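Local coordinates for T9SS C-terminal target domain-containing protein (Bacteroides cellulosilyticus, PDB 5JVK) that probably hydrolyses O-glycosidic bonds, as a family 39 glycoside hydrolase with a (beta/alpha)8 barrel from a gut bacterium, at residues C109-K114 and R134-W139; D280-Y285 and K332-W337; D350-A355 and L489-Q494; F374-Q379 and H390-L395. All coordinates share one frame; numbering follows the deposited sequence.

Contact 1: residues C109-K114 and R134-W139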
loop_
_atom_site.group_PDB
_atom_site.type_symbol
_atom_site.label_atom_id
_atom_site.label_comp_id
_atom_site.label_asym_id
_atom_site.label_seq_id
_atom_site.Cartn_x
_atom_site.Cartn_y
_atom_site.Cartn_z
ATOM N N CYS A 109 -0.871 -4.209 -2.513
ATOM C CA CYS A 109 -1.090 -5.219 -3.553
ATOM C C CYS A 109 0.168 -6.056 -3.718
ATOM O O CYS A 109 1.259 -5.508 -3.875
ATOM C CB CYS A 109 -1.473 -4.561 -4.879
ATOM S SG CYS A 109 -3.093 -3.762 -4.824
ATOM N N VAL A 110 0.007 -7.379 -3.676
ATOM C CA VAL A 110 1.130 -8.319 -3.676
ATOM C C VAL A 110 0.945 -9.376 -4.766
ATOM O O VAL A 110 0.003 -10.173 -4.719
ATOM C CB VAL A 110 1.274 -9.036 -2.311
ATOM C CG1 VAL A 110 2.552 -9.870 -2.274
ATOM C CG2 VAL A 110 1.255 -8.029 -1.168
ATOM N N HIS A 111 1.851 -9.371 -5.740
ATOM C CA HIS A 111 1.943 -10.447 -6.725
ATOM C C HIS A 111 2.803 -11.575 -6.140
ATOM O O HIS A 111 3.548 -11.340 -5.182
ATOM C CB HIS A 111 2.561 -9.933 -8.024
ATOM C CG HIS A 111 1.790 -8.819 -8.656
ATOM N ND1 HIS A 111 0.533 -8.996 -9.192
ATOM C CD2 HIS A 111 2.091 -7.513 -8.831
ATOM C CE1 HIS A 111 0.096 -7.847 -9.675
ATOM N NE2 HIS A 111 1.023 -6.931 -9.470
ATOM N N PRO A 112 2.703 -12.801 -6.702
ATOM C CA PRO A 112 3.554 -13.905 -6.231
ATOM C C PRO A 112 5.052 -13.564 -6.304
ATOM O O PRO A 112 5.483 -12.970 -7.300
ATOM C CB PRO A 112 3.217 -15.044 -7.199
ATOM C CG PRO A 112 1.834 -14.752 -7.655
ATOM C CD PRO A 112 1.739 -13.257 -7.722
ATOM N N PRO A 113 5.833 -13.900 -5.255
ATOM C CA PRO A 113 7.280 -13.664 -5.338
ATOM C C PRO A 113 7.947 -14.503 -6.427
ATOM O O PRO A 113 7.547 -15.647 -6.656
ATOM C CB PRO A 113 7.791 -14.077 -3.952
ATOM C CG PRO A 113 6.609 -13.977 -3.058
ATOM C CD PRO A 113 5.429 -14.337 -3.905
ATOM N N LYS A 114 8.960 -13.934 -7.076
ATOM C CA LYS A 114 9.661 -14.601 -8.184
ATOM C C LYS A 114 10.541 -15.748 -7.678
ATOM O O LYS A 114 10.662 -16.780 -8.345
ATOM C CB LYS A 114 10.521 -13.604 -8.973
ATOM C CG LYS A 114 9.774 -12.409 -9.560
ATOM C CD LYS A 114 8.778 -12.814 -10.633
ATOM C CE LYS A 114 8.186 -11.592 -11.322
ATOM N NZ LYS A 114 7.397 -11.973 -12.526
ATOM N N ARG A 134 -3.563 -7.575 -0.929
ATOM C CA ARG A 134 -4.473 -7.899 -2.020
ATOM C C ARG A 134 -3.731 -8.739 -3.046
ATOM O O ARG A 134 -2.603 -8.411 -3.416
ATOM C CB ARG A 134 -5.006 -6.625 -2.674
ATOM C CG ARG A 134 -5.977 -6.857 -3.825
ATOM C CD ARG A 134 -6.560 -5.534 -4.275
ATOM N NE ARG A 134 -7.516 -5.651 -5.380
ATOM C CZ ARG A 134 -7.249 -5.468 -6.677
ATOM N NH1 ARG A 134 -6.024 -5.173 -7.117
ATOM N NH2 ARG A 134 -8.232 -5.590 -7.560
ATOM N N THR A 135 -4.364 -9.816 -3.502
ATOM C CA THR A 135 -3.812 -10.613 -4.594
ATOM C C THR A 135 -4.901 -11.306 -5.407
ATOM O O THR A 135 -6.052 -11.405 -4.979
ATOM C CB THR A 135 -2.762 -11.623 -4.088
ATOM O OG1 THR A 135 -2.028 -12.143 -5.203
ATOM C CG2 THR A 135 -3.405 -12.765 -3.303
ATOM N N ASP A 136 -4.510 -11.773 -6.587
ATOM C CA ASP A 136 -5.444 -12.312 -7.569
ATOM C C ASP A 136 -5.768 -13.773 -7.321
ATOM O O ASP A 136 -4.979 -14.514 -6.729
ATOM C CB ASP A 136 -4.872 -12.176 -8.980
ATOM C CG ASP A 136 -4.642 -10.741 -9.373
ATOM O OD1 ASP A 136 -5.614 -10.073 -9.793
ATOM O OD2 ASP A 136 -3.483 -10.283 -9.262
ATOM N N LEU A 137 -6.945 -14.170 -7.783
ATOM C CA LEU A 137 -7.315 -15.568 -7.886
ATOM C C LEU A 137 -8.082 -15.737 -9.191
ATOM O O LEU A 137 -9.132 -15.124 -9.381
ATOM C CB LEU A 137 -8.159 -15.989 -6.679
ATOM C CG LEU A 137 -8.504 -17.476 -6.507
ATOM C CD1 LEU A 137 -9.600 -17.920 -7.467
ATOM C CD2 LEU A 137 -7.268 -18.354 -6.658
ATOM N N ALA A 138 -7.547 -16.565 -10.085
ATOM C CA ALA A 138 -8.154 -16.792 -11.389
ATOM C C ALA A 138 -9.258 -17.842 -11.286
ATOM O O ALA A 138 -9.037 -18.927 -10.743
ATOM C CB ALA A 138 -7.097 -17.231 -12.390
ATOM N N TRP A 139 -10.442 -17.501 -11.795
ATOM C CA TRP A 139 -11.561 -18.443 -11.960
ATOM C C TRP A 139 -11.109 -19.680 -12.748
ATOM O O TRP A 139 -11.407 -20.811 -12.365
ATOM C CB TRP A 139 -12.719 -17.719 -12.666
ATOM C CG TRP A 139 -13.972 -18.514 -12.953
ATOM C CD1 TRP A 139 -14.342 -19.717 -12.420
ATOM C CD2 TRP A 139 -15.041 -18.117 -13.821
ATOM N NE1 TRP A 139 -15.561 -20.104 -12.923
ATOM C CE2 TRP A 139 -16.012 -19.140 -13.785
ATOM C CE3 TRP A 139 -15.266 -17.001 -14.638
ATOM C CZ2 TRP A 139 -17.195 -19.078 -14.531
ATOM C CZ3 TRP A 139 -16.439 -16.939 -15.381
ATOM C CH2 TRP A 139 -17.388 -17.975 -15.323
#
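At C109 and R134, strand 106-109 ends tightly against strand 132-138. The two residues form a parallel bridge, and V110 N points almost straight down the carbonyl of R134, N to O 2.8 Å with 175° at the hydrogen. One step on, T135 OG1, held anti to its own backbone N, donates to V110 O at 2.9 Å. Beside them C109 SG sits 3.9 Å from R134 CD, at the edge of the guanidinium. R134 is extended as far as NE, with the guanidinium turned across it (chi4 -97°) to meet E219 and E340 in salt bridges. Toward H111 and D136 the packing loosens. H111 ND1 and D136 OD2 stay 4.2 Å apart; H111 NE2 instead bonds Y376 OH, and D136 OD2 bonds a glycerol, probably from the crystallisation liquor. Beyond H111 the segments part, and P112 and K114 are exposed. This is the splayed C-terminal rim of a (beta/alpha)8 barrel, the end where glycoside hydrolases of this fold keep their active site.

Contact 2: residues D280-Y285 and K332-W337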
loop_
_atom_site.group_PDB
_atom_site.type_symbol
_atom_site.label_atom_id
_atom_site.label_comp_id
_atom_site.label_asym_id
_atom_site.label_seq_id
_atom_site.Cartn_x
_atom_site.Cartn_y
_atom_site.Cartn_z
ATOM N N ASP A 280 -28.628 -3.697 -2.637
ATOM C CA ASP A 280 -28.625 -4.863 -1.731
ATOM C C ASP A 280 -27.690 -5.999 -2.137
ATOM O O ASP A 280 -27.356 -6.841 -1.300
ATOM C CB ASP A 280 -30.038 -5.444 -1.576
ATOM C CG ASP A 280 -30.968 -4.530 -0.814
ATOM O OD1 ASP A 280 -30.578 -4.031 0.264
ATOM O OD2 ASP A 280 -32.102 -4.319 -1.286
ATOM N N PHE A 281 -27.265 -6.029 -3.399
ATOM C CA PHE A 281 -26.458 -7.142 -3.918
ATOM C C PHE A 281 -24.943 -6.990 -3.702
ATOM O O PHE A 281 -24.151 -7.718 -4.311
ATOM C CB PHE A 281 -26.811 -7.385 -5.392
ATOM C CG PHE A 281 -28.263 -7.716 -5.601
ATOM C CD1 PHE A 281 -28.730 -9.015 -5.396
ATOM C CD2 PHE A 281 -29.175 -6.727 -5.953
ATOM C CE1 PHE A 281 -30.075 -9.323 -5.564
ATOM C CE2 PHE A 281 -30.522 -7.029 -6.122
ATOM C CZ PHE A 281 -30.972 -8.329 -5.929
ATOM N N GLN A 282 -24.546 -6.042 -2.843
ATOM C CA GLN A 282 -23.171 -5.942 -2.343
ATOM C C GLN A 282 -23.143 -5.598 -0.856
ATOM O O GLN A 282 -24.121 -5.090 -0.298
ATOM C CB GLN A 282 -22.378 -4.852 -3.072
ATOM C CG GLN A 282 -22.652 -4.703 -4.556
ATOM C CD GLN A 282 -23.431 -3.456 -4.913
ATOM O OE1 GLN A 282 -24.425 -3.113 -4.272
ATOM N NE2 GLN A 282 -22.981 -2.770 -5.953
ATOM N N ASP A 283 -22.003 -5.888 -0.236
ATOM C CA ASP A 283 -21.645 -5.347 1.076
ATOM C C ASP A 283 -20.786 -4.082 0.925
ATOM O O ASP A 283 -20.760 -3.232 1.816
ATOM C CB ASP A 283 -20.900 -6.402 1.892
ATOM C CG ASP A 283 -21.682 -7.697 2.027
ATOM O OD1 ASP A 283 -22.903 -7.640 2.273
ATOM O OD2 ASP A 283 -21.073 -8.777 1.878
ATOM N N GLY A 284 -20.076 -3.971 -0.195
ATOM C CA GLY A 284 -19.317 -2.770 -0.519
ATOM C C GLY A 284 -18.869 -2.768 -1.967
ATOM O O GLY A 284 -19.124 -3.729 -2.698
ATOM N N TYR A 285 -18.225 -1.679 -2.384
ATOM C CA TYR A 285 -17.625 -1.588 -3.718
ATOM C C TYR A 285 -16.210 -1.044 -3.629
ATOM O O TYR A 285 -15.809 -0.515 -2.594
ATOM C CB TYR A 285 -18.482 -0.732 -4.666
ATOM C CG TYR A 285 -18.523 0.755 -4.354
ATOM C CD1 TYR A 285 -17.681 1.657 -5.015
ATOM C CD2 TYR A 285 -19.419 1.262 -3.415
ATOM C CE1 TYR A 285 -17.724 3.018 -4.736
ATOM C CE2 TYR A 285 -19.468 2.619 -3.133
ATOM C CZ TYR A 285 -18.620 3.492 -3.791
ATOM O OH TYR A 285 -18.682 4.835 -3.498
ATOM N N LYS A 332 -27.732 -1.091 6.281
ATOM C CA LYS A 332 -26.282 -1.172 6.394
ATOM C C LYS A 332 -25.676 -0.301 5.302
ATOM O O LYS A 332 -26.195 -0.229 4.185
ATOM C CB LYS A 332 -25.776 -2.614 6.259
ATOM C CG LYS A 332 -26.294 -3.585 7.315
ATOM C CD LYS A 332 -25.711 -3.321 8.699
ATOM C CE LYS A 332 -26.470 -4.088 9.774
ATOM N NZ LYS A 332 -26.100 -3.660 11.151
ATOM N N GLU A 333 -24.582 0.366 5.643
ATOM C CA GLU A 333 -23.891 1.258 4.728
ATOM C C GLU A 333 -22.946 0.440 3.853
ATOM O O GLU A 333 -22.273 -0.459 4.353
ATOM C CB GLU A 333 -23.113 2.285 5.543
ATOM C CG GLU A 333 -22.547 3.429 4.735
ATOM C CD GLU A 333 -22.124 4.585 5.613
ATOM O OE1 GLU A 333 -20.907 4.827 5.738
ATOM O OE2 GLU A 333 -23.015 5.242 6.190
ATOM N N LEU A 334 -22.905 0.737 2.555
ATOM C CA LEU A 334 -21.935 0.096 1.664
ATOM C C LEU A 334 -20.529 0.620 1.973
ATOM O O LEU A 334 -20.303 1.833 1.988
ATOM C CB LEU A 334 -22.260 0.351 0.191
ATOM C CG LEU A 334 -23.514 -0.287 -0.411
ATOM C CD1 LEU A 334 -23.659 0.163 -1.859
ATOM C CD2 LEU A 334 -23.467 -1.805 -0.326
ATOM N N SER A 335 -19.599 -0.295 2.229
ATOM C CA SER A 335 -18.204 0.072 2.472
ATOM C C SER A 335 -17.502 0.390 1.147
ATOM O O SER A 335 -17.812 -0.206 0.112
ATOM C CB SER A 335 -17.470 -1.046 3.219
ATOM O OG SER A 335 -17.610 -2.289 2.552
ATOM N N VAL A 336 -16.572 1.342 1.187
ATOM C CA VAL A 336 -15.802 1.745 0.011
ATOM C C VAL A 336 -14.355 1.318 0.216
ATOM O O VAL A 336 -13.702 1.785 1.142
ATOM C CB VAL A 336 -15.876 3.271 -0.222
ATOM C CG1 VAL A 336 -15.093 3.673 -1.469
ATOM C CG2 VAL A 336 -17.327 3.714 -0.333
ATOM N N TRP A 337 -13.864 0.439 -0.654
ATOM C CA TRP A 337 -12.517 -0.117 -0.543
ATOM C C TRP A 337 -11.617 0.434 -1.645
ATOM O O TRP A 337 -11.914 0.267 -2.822
ATOM C CB TRP A 337 -12.590 -1.640 -0.631
ATOM C CG TRP A 337 -13.334 -2.245 0.515
ATOM C CD1 TRP A 337 -14.689 -2.301 0.675
ATOM C CD2 TRP A 337 -12.767 -2.865 1.674
ATOM N NE1 TRP A 337 -15.001 -2.924 1.861
ATOM C CE2 TRP A 337 -13.840 -3.282 2.493
ATOM C CE3 TRP A 337 -11.455 -3.115 2.098
ATOM C CZ2 TRP A 337 -13.643 -3.936 3.713
ATOM C CZ3 TRP A 337 -11.259 -3.765 3.315
ATOM C CH2 TRP A 337 -12.349 -4.166 4.107
HETATM O O HOH W 1 -22.759 -3.213 3.816
#
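Y285 buries more of its surface here than any other residue, and its first torsion sets the packing: CG sits in the crowded position between backbone N and carbonyl carbon (chi1 69°), laying the ring alongside V336. V336 CG2 touches the outer end of that ring, 3.7 Å from Y285 CE2 and 3.6 Å from Y285 OH. S335 is also in the crowded position, chi1 53°, and its OG faces G284, where no side chain stands. That oxygen accepts the indole N-H of W337, NE1 to OG 2.8 Å, close to the ring plane. In L334, CG lies beside the backbone N and CD1 anti to CA, so the second methyl, CD2, is the one turned onto Q282 O at 3.3 Å. The backbones of strands 284-287 and 335-341 are joined in parallel: S335 N uses a lone pair of D283 O (3.2 Å), Y285 N gives to S335 O (2.9 Å), and W337 N gives to Y285 O (2.9 Å). A water donates to D283 O and E333 O where the chains diverge. D283 O therefore accepts from an amide and a water together, and the S335 hydroxyl adds at most a weak, unsettled bond.

Contact 3: residues D350-A355 and L489-Q494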
loop_
_atom_site.group_PDB
_atom_site.type_symbol
_atom_site.label_atom_id
_atom_site.label_comp_id
_atom_site.label_asym_id
_atom_site.label_seq_id
_atom_site.Cartn_x
_atom_site.Cartn_y
_atom_site.Cartn_z
ATOM N N ASP A 350 11.731 8.897 -7.321
ATOM C CA ASP A 350 11.594 7.967 -6.191
ATOM C C ASP A 350 11.112 8.692 -4.931
ATOM O O ASP A 350 10.283 8.169 -4.192
ATOM C CB ASP A 350 12.929 7.268 -5.876
ATOM C CG ASP A 350 13.231 6.087 -6.796
ATOM O OD1 ASP A 350 12.318 5.580 -7.486
ATOM O OD2 ASP A 350 14.406 5.654 -6.806
ATOM N N ILE A 351 11.641 9.889 -4.698
ATOM C CA ILE A 351 11.307 10.664 -3.506
ATOM C C ILE A 351 9.874 11.218 -3.558
ATOM O O ILE A 351 9.235 11.372 -2.513
ATOM C CB ILE A 351 12.356 11.783 -3.245
ATOM C CG1 ILE A 351 12.327 12.220 -1.781
ATOM C CG2 ILE A 351 12.163 12.982 -4.170
ATOM C CD1 ILE A 351 12.824 11.172 -0.801
ATOM N N GLU A 352 9.378 11.503 -4.765
ATOM C CA GLU A 352 7.973 11.889 -4.957
ATOM C C GLU A 352 7.030 10.726 -4.636
ATOM O O GLU A 352 6.038 10.911 -3.929
ATOM C CB GLU A 352 7.730 12.417 -6.377
ATOM C CG GLU A 352 8.328 13.801 -6.617
ATOM C CD GLU A 352 8.262 14.270 -8.066
ATOM O OE1 GLU A 352 8.062 13.440 -8.983
ATOM O OE2 GLU A 352 8.425 15.489 -8.296
ATOM N N GLN A 353 7.360 9.534 -5.139
ATOM C CA GLN A 353 6.607 8.306 -4.836
ATOM C C GLN A 353 6.499 8.075 -3.322
ATOM O O GLN A 353 5.430 7.722 -2.817
ATOM C CB GLN A 353 7.258 7.080 -5.500
ATOM C CG GLN A 353 6.380 5.828 -5.501
ATOM C CD GLN A 353 7.148 4.516 -5.660
ATOM O OE1 GLN A 353 8.283 4.377 -5.202
ATOM N NE2 GLN A 353 6.509 3.530 -6.288
ATOM N N ALA A 354 7.607 8.277 -2.612
ATOM C CA ALA A 354 7.639 8.155 -1.158
ATOM C C ALA A 354 6.772 9.219 -0.492
ATOM O O ALA A 354 5.926 8.902 0.344
ATOM C CB ALA A 354 9.072 8.253 -0.656
ATOM N N ALA A 355 6.983 10.474 -0.880
ATOM C CA ALA A 355 6.197 11.596 -0.362
ATOM C C ALA A 355 4.693 11.385 -0.557
ATOM O O ALA A 355 3.914 11.596 0.369
ATOM C CB ALA A 355 6.637 12.899 -1.019
ATOM N N LEU A 489 9.506 22.987 5.560
ATOM C CA LEU A 489 8.639 22.011 4.913
ATOM C C LEU A 489 9.200 21.554 3.573
ATOM O O LEU A 489 9.775 22.346 2.821
ATOM C CB LEU A 489 7.235 22.588 4.701
ATOM C CG LEU A 489 6.483 23.113 5.930
ATOM C CD1 LEU A 489 5.080 23.535 5.524
ATOM C CD2 LEU A 489 6.424 22.077 7.042
ATOM N N SER A 490 9.030 20.263 3.299
ATOM C CA SER A 490 9.264 19.687 1.983
ATOM C C SER A 490 8.016 18.925 1.541
ATOM O O SER A 490 7.028 18.839 2.278
ATOM C CB SER A 490 10.479 18.749 2.012
ATOM O OG SER A 490 10.201 17.546 2.708
ATOM N N ILE A 491 8.076 18.374 0.334
ATOM C CA ILE A 491 7.042 17.451 -0.151
ATOM C C ILE A 491 6.885 16.224 0.759
ATOM O O ILE A 491 5.782 15.692 0.895
ATOM C CB ILE A 491 7.265 17.023 -1.629
ATOM C CG1 ILE A 491 8.577 16.241 -1.821
ATOM C CG2 ILE A 491 7.226 18.242 -2.548
ATOM C CD1 ILE A 491 8.744 15.671 -3.213
ATOM N N LEU A 492 7.985 15.799 1.383
ATOM C CA LEU A 492 7.991 14.679 2.320
ATOM C C LEU A 492 7.459 15.134 3.679
ATOM O O LEU A 492 8.014 16.060 4.265
ATOM C CB LEU A 492 9.411 14.147 2.488
ATOM C CG LEU A 492 10.093 13.619 1.217
ATOM C CD1 LEU A 492 11.606 13.775 1.301
ATOM C CD2 LEU A 492 9.693 12.172 0.970
ATOM N N PRO A 493 6.384 14.497 4.187
ATOM C CA PRO A 493 5.877 14.932 5.490
ATOM C C PRO A 493 6.856 14.737 6.645
ATOM O O PRO A 493 7.610 13.761 6.664
ATOM C CB PRO A 493 4.639 14.051 5.702
ATOM C CG PRO A 493 4.210 13.670 4.336
ATOM C CD PRO A 493 5.480 13.512 3.559
ATOM N N GLN A 494 6.836 15.683 7.581
ATOM C CA GLN A 494 7.527 15.548 8.858
ATOM C C GLN A 494 6.479 15.560 9.957
ATOM O O GLN A 494 5.330 15.936 9.721
ATOM C CB GLN A 494 8.561 16.662 9.053
ATOM C CG GLN A 494 7.991 18.053 9.290
ATOM C CD GLN A 494 9.024 19.138 9.081
ATOM O OE1 GLN A 494 9.478 19.763 10.036
ATOM N NE2 GLN A 494 9.410 19.360 7.828
#
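Apolar packing does nearly all the work where helix 350-366 meets the bend at 489-494, and no hydrogen bond crosses between the two segments. I351, with CG1 anti to its backbone N, meets L492 at about a right angle, I351 CG1 lying 3.5 Å from L492 CD1. The other methyl of L492, CD2, settles on the helix backbone and comes within 3.7 Å of A355 CB. From I491, just before it, CG1 approaches A355 CB at 3.9 Å, while I491 CD1 lies 3.9 Å from E352 CG, in the aliphatic part of that glutamate. The small A355 lets the main chains come close, its CB 3.5 Å from I491 O. Polar bonds stay to the sides: S490 OG makes a weak bond to L492 O at 3.1 Å, and I491 O is taken by R359 of the same helix. P493 packs on A358 and L362 and also touches strand 439-447, while A354 meets helix 403-415, so the helix links the C-terminal beta domain to the barrel's surrounding helices.

Contact 4: residues F374-Q379 and H390-L395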
loop_
_atom_site.group_PDB
_atom_site.type_symbol
_atom_site.label_atom_id
_atom_site.label_comp_id
_atom_site.label_asym_id
_atom_site.label_seq_id
_atom_site.Cartn_x
_atom_site.Cartn_y
_atom_site.Cartn_z
ATOM N N PHE A 374 -5.244 0.144 -0.418
ATOM C CA PHE A 374 -4.206 -0.796 -0.844
ATOM C C PHE A 374 -3.243 -0.157 -1.843
ATOM O O PHE A 374 -3.646 0.211 -2.949
ATOM C CB PHE A 374 -4.838 -2.040 -1.468
ATOM C CG PHE A 374 -5.589 -2.897 -0.492
ATOM C CD1 PHE A 374 -5.055 -4.103 -0.048
ATOM C CD2 PHE A 374 -6.840 -2.507 -0.020
ATOM C CE1 PHE A 374 -5.753 -4.900 0.845
ATOM C CE2 PHE A 374 -7.538 -3.295 0.882
ATOM C CZ PHE A 374 -6.995 -4.496 1.312
ATOM N N TRP A 375 -1.976 -0.034 -1.453
ATOM C CA TRP A 375 -0.949 0.501 -2.338
ATOM C C TRP A 375 -0.659 -0.475 -3.471
ATOM O O TRP A 375 -0.433 -1.660 -3.218
ATOM C CB TRP A 375 0.347 0.779 -1.575
ATOM C CG TRP A 375 1.458 1.270 -2.459
ATOM C CD1 TRP A 375 2.401 0.511 -3.093
ATOM C CD2 TRP A 375 1.728 2.627 -2.818
ATOM N NE1 TRP A 375 3.244 1.315 -3.821
ATOM C CE2 TRP A 375 2.854 2.619 -3.668
ATOM C CE3 TRP A 375 1.132 3.852 -2.497
ATOM C CZ2 TRP A 375 3.399 3.788 -4.199
ATOM C CZ3 TRP A 375 1.674 5.015 -3.027
ATOM C CH2 TRP A 375 2.799 4.973 -3.867
ATOM N N TYR A 376 -0.663 0.025 -4.708
ATOM C CA TYR A 376 -0.198 -0.745 -5.857
ATOM C C TYR A 376 1.214 -0.275 -6.218
ATOM O O TYR A 376 1.382 0.892 -6.559
ATOM C CB TYR A 376 -1.122 -0.592 -7.072
ATOM C CG TYR A 376 -0.750 -1.576 -8.153
ATOM C CD1 TYR A 376 -1.271 -2.867 -8.147
ATOM C CD2 TYR A 376 0.177 -1.243 -9.144
ATOM C CE1 TYR A 376 -0.906 -3.791 -9.113
ATOM C CE2 TYR A 376 0.549 -2.161 -10.117
ATOM C CZ TYR A 376 0.005 -3.433 -10.097
ATOM O OH TYR A 376 0.363 -4.351 -11.055
ATOM N N ASP A 377 2.242 -1.127 -6.134
ATOM C CA ASP A 377 2.211 -2.474 -5.540
ATOM C C ASP A 377 3.477 -2.670 -4.698
ATOM O O ASP A 377 4.275 -1.736 -4.558
ATOM C CB ASP A 377 2.037 -3.559 -6.623
ATOM C CG ASP A 377 3.138 -3.550 -7.685
ATOM O OD1 ASP A 377 4.051 -2.695 -7.654
ATOM O OD2 ASP A 377 3.076 -4.422 -8.574
ATOM N N PHE A 378 3.651 -3.858 -4.121
ATOM C CA PHE A 378 4.734 -4.078 -3.162
ATOM C C PHE A 378 6.113 -4.106 -3.806
ATOM O O PHE A 378 7.024 -3.415 -3.348
ATOM C CB PHE A 378 4.518 -5.360 -2.359
ATOM C CG PHE A 378 5.494 -5.520 -1.233
ATOM C CD1 PHE A 378 6.437 -6.542 -1.243
ATOM C CD2 PHE A 378 5.505 -4.606 -0.179
ATOM C CE1 PHE A 378 7.346 -6.669 -0.207
ATOM C CE2 PHE A 378 6.418 -4.727 0.855
ATOM C CZ PHE A 378 7.338 -5.760 0.842
ATOM N N GLN A 379 6.256 -4.900 -4.863
ATOM C CA GLN A 379 7.540 -5.087 -5.534
ATOM C C GLN A 379 7.442 -4.677 -6.998
ATOM O O GLN A 379 6.414 -4.894 -7.635
ATOM C CB GLN A 379 7.988 -6.550 -5.420
ATOM C CG GLN A 379 9.368 -6.814 -6.006
ATOM C CD GLN A 379 9.997 -8.106 -5.516
ATOM O OE1 GLN A 379 9.304 -9.078 -5.218
ATOM N NE2 GLN A 379 11.323 -8.122 -5.438
ATOM N N HIS A 390 6.469 -1.682 -14.343
ATOM C CA HIS A 390 7.653 -2.232 -13.664
ATOM C C HIS A 390 8.221 -1.325 -12.565
ATOM O O HIS A 390 9.276 -1.642 -12.008
ATOM C CB HIS A 390 8.764 -2.499 -14.694
ATOM C CG HIS A 390 8.459 -3.612 -15.645
ATOM N ND1 HIS A 390 9.384 -4.083 -16.551
ATOM C CD2 HIS A 390 7.347 -4.365 -15.820
ATOM C CE1 HIS A 390 8.851 -5.064 -17.255
ATOM N NE2 HIS A 390 7.616 -5.258 -16.829
ATOM N N ASN A 391 7.553 -0.210 -12.255
ATOM C CA ASN A 391 8.104 0.794 -11.333
ATOM C C ASN A 391 7.139 1.298 -10.241
ATOM O O ASN A 391 7.421 2.309 -9.594
ATOM C CB ASN A 391 8.660 1.961 -12.157
ATOM C CG ASN A 391 9.865 1.562 -12.982
ATOM O OD1 ASN A 391 9.779 1.407 -14.197
ATOM N ND2 ASN A 391 10.993 1.370 -12.318
ATOM N N PHE A 392 6.042 0.575 -9.998
ATOM C CA PHE A 392 5.091 0.919 -8.922
ATOM C C PHE A 392 5.519 0.429 -7.531
ATOM O O PHE A 392 4.851 0.743 -6.541
ATOM C CB PHE A 392 3.692 0.359 -9.229
ATOM C CG PHE A 392 2.882 1.205 -10.164
ATOM C CD1 PHE A 392 2.178 2.310 -9.687
ATOM C CD2 PHE A 392 2.796 0.888 -11.518
ATOM C CE1 PHE A 392 1.416 3.090 -10.548
ATOM C CE2 PHE A 392 2.035 1.665 -12.383
ATOM C CZ PHE A 392 1.345 2.766 -11.899
ATOM N N GLY A 393 6.615 -0.326 -7.448
ATOM C CA GLY A 393 6.989 -1.024 -6.219
ATOM C C GLY A 393 7.567 -0.193 -5.085
ATOM O O GLY A 393 8.066 0.913 -5.296
ATOM N N LEU A 394 7.474 -0.744 -3.877
ATOM C CA LEU A 394 8.223 -0.270 -2.709
ATOM C C LEU A 394 9.617 -0.904 -2.676
ATOM O O LEU A 394 10.572 -0.288 -2.201
ATOM C CB LEU A 394 7.472 -0.593 -1.414
ATOM C CG LEU A 394 6.001 -0.178 -1.333
ATOM C CD1 LEU A 394 5.412 -0.580 0.009
ATOM C CD2 LEU A 394 5.817 1.313 -1.565
ATOM N N LEU A 395 9.712 -2.141 -3.159
ATOM C CA LEU A 395 10.988 -2.825 -3.363
ATOM C C LEU A 395 11.263 -2.962 -4.853
ATOM O O LEU A 395 10.334 -3.003 -5.662
ATOM C CB LEU A 395 10.955 -4.223 -2.743
ATOM C CG LEU A 395 10.556 -4.343 -1.274
ATOM C CD1 LEU A 395 10.517 -5.810 -0.876
ATOM C CD2 LEU A 395 11.509 -3.566 -0.381
#
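The eighth barrel strand, 373-375, runs into a turn with a cis peptide between Y376 and D377, and the returning loop 390-395 packs against it. Two carbonyls do most of the fastening. F392 O takes W375 NE1 nearly along its C=O axis at 3.2 Å, and D377 N from above the carbonyl plane, also at 3.2 Å. F378 O likewise serves two amides: L395 N comes in the plane at 3.0 Å, L394 N from above it at 2.8 Å. Because the peptide is cis, D377 CB folds back over the centre of the Y376 ring. A non-proline cis peptide just after the eighth strand is a familiar feature of clan GH-A barrels, the group to which family 39 belongs, and it lies at the active-site end. Y376 turns its edge to the face of F392 in a T-shaped pair, ring centroids 5.5 Å apart and planes at 72°. D377 OD1 reaches F392 CB at 3.5 Å, carboxylate and phenyl nearly perpendicular. L394 CD2 sits over one face of W375, making a CH-pi contact with the five-membered ring, 3.9 Å from its centroid. F378 and L395 lie side by side, F378 CE1 3.4 Å from L395 CD1, and helix 118-127 touches both through L124.

From the N terminus, contact 1 comes first, closing the short loop through helix 118-127 that joins barrel strands 106-109 and 132-138. Contact 2 follows in series, joining strands 284-287 and 335-341 across helix 312-325. Contact 3 then opens on helix 350-366 and closes only at 489-494, pinning the C-terminal beta domain to the barrel; contact 4, a short loop after strand 373-375, falls wholly within that span. Contacts 1 and 4 meet where strand 373-375 returns to strand 106-109 and seals the barrel, through C109 N to W375 O and C109 O to F378 N. Contacts 3 and 4 touch through Q353 and G393, while W337 packs on F374 between contacts 2 and 4.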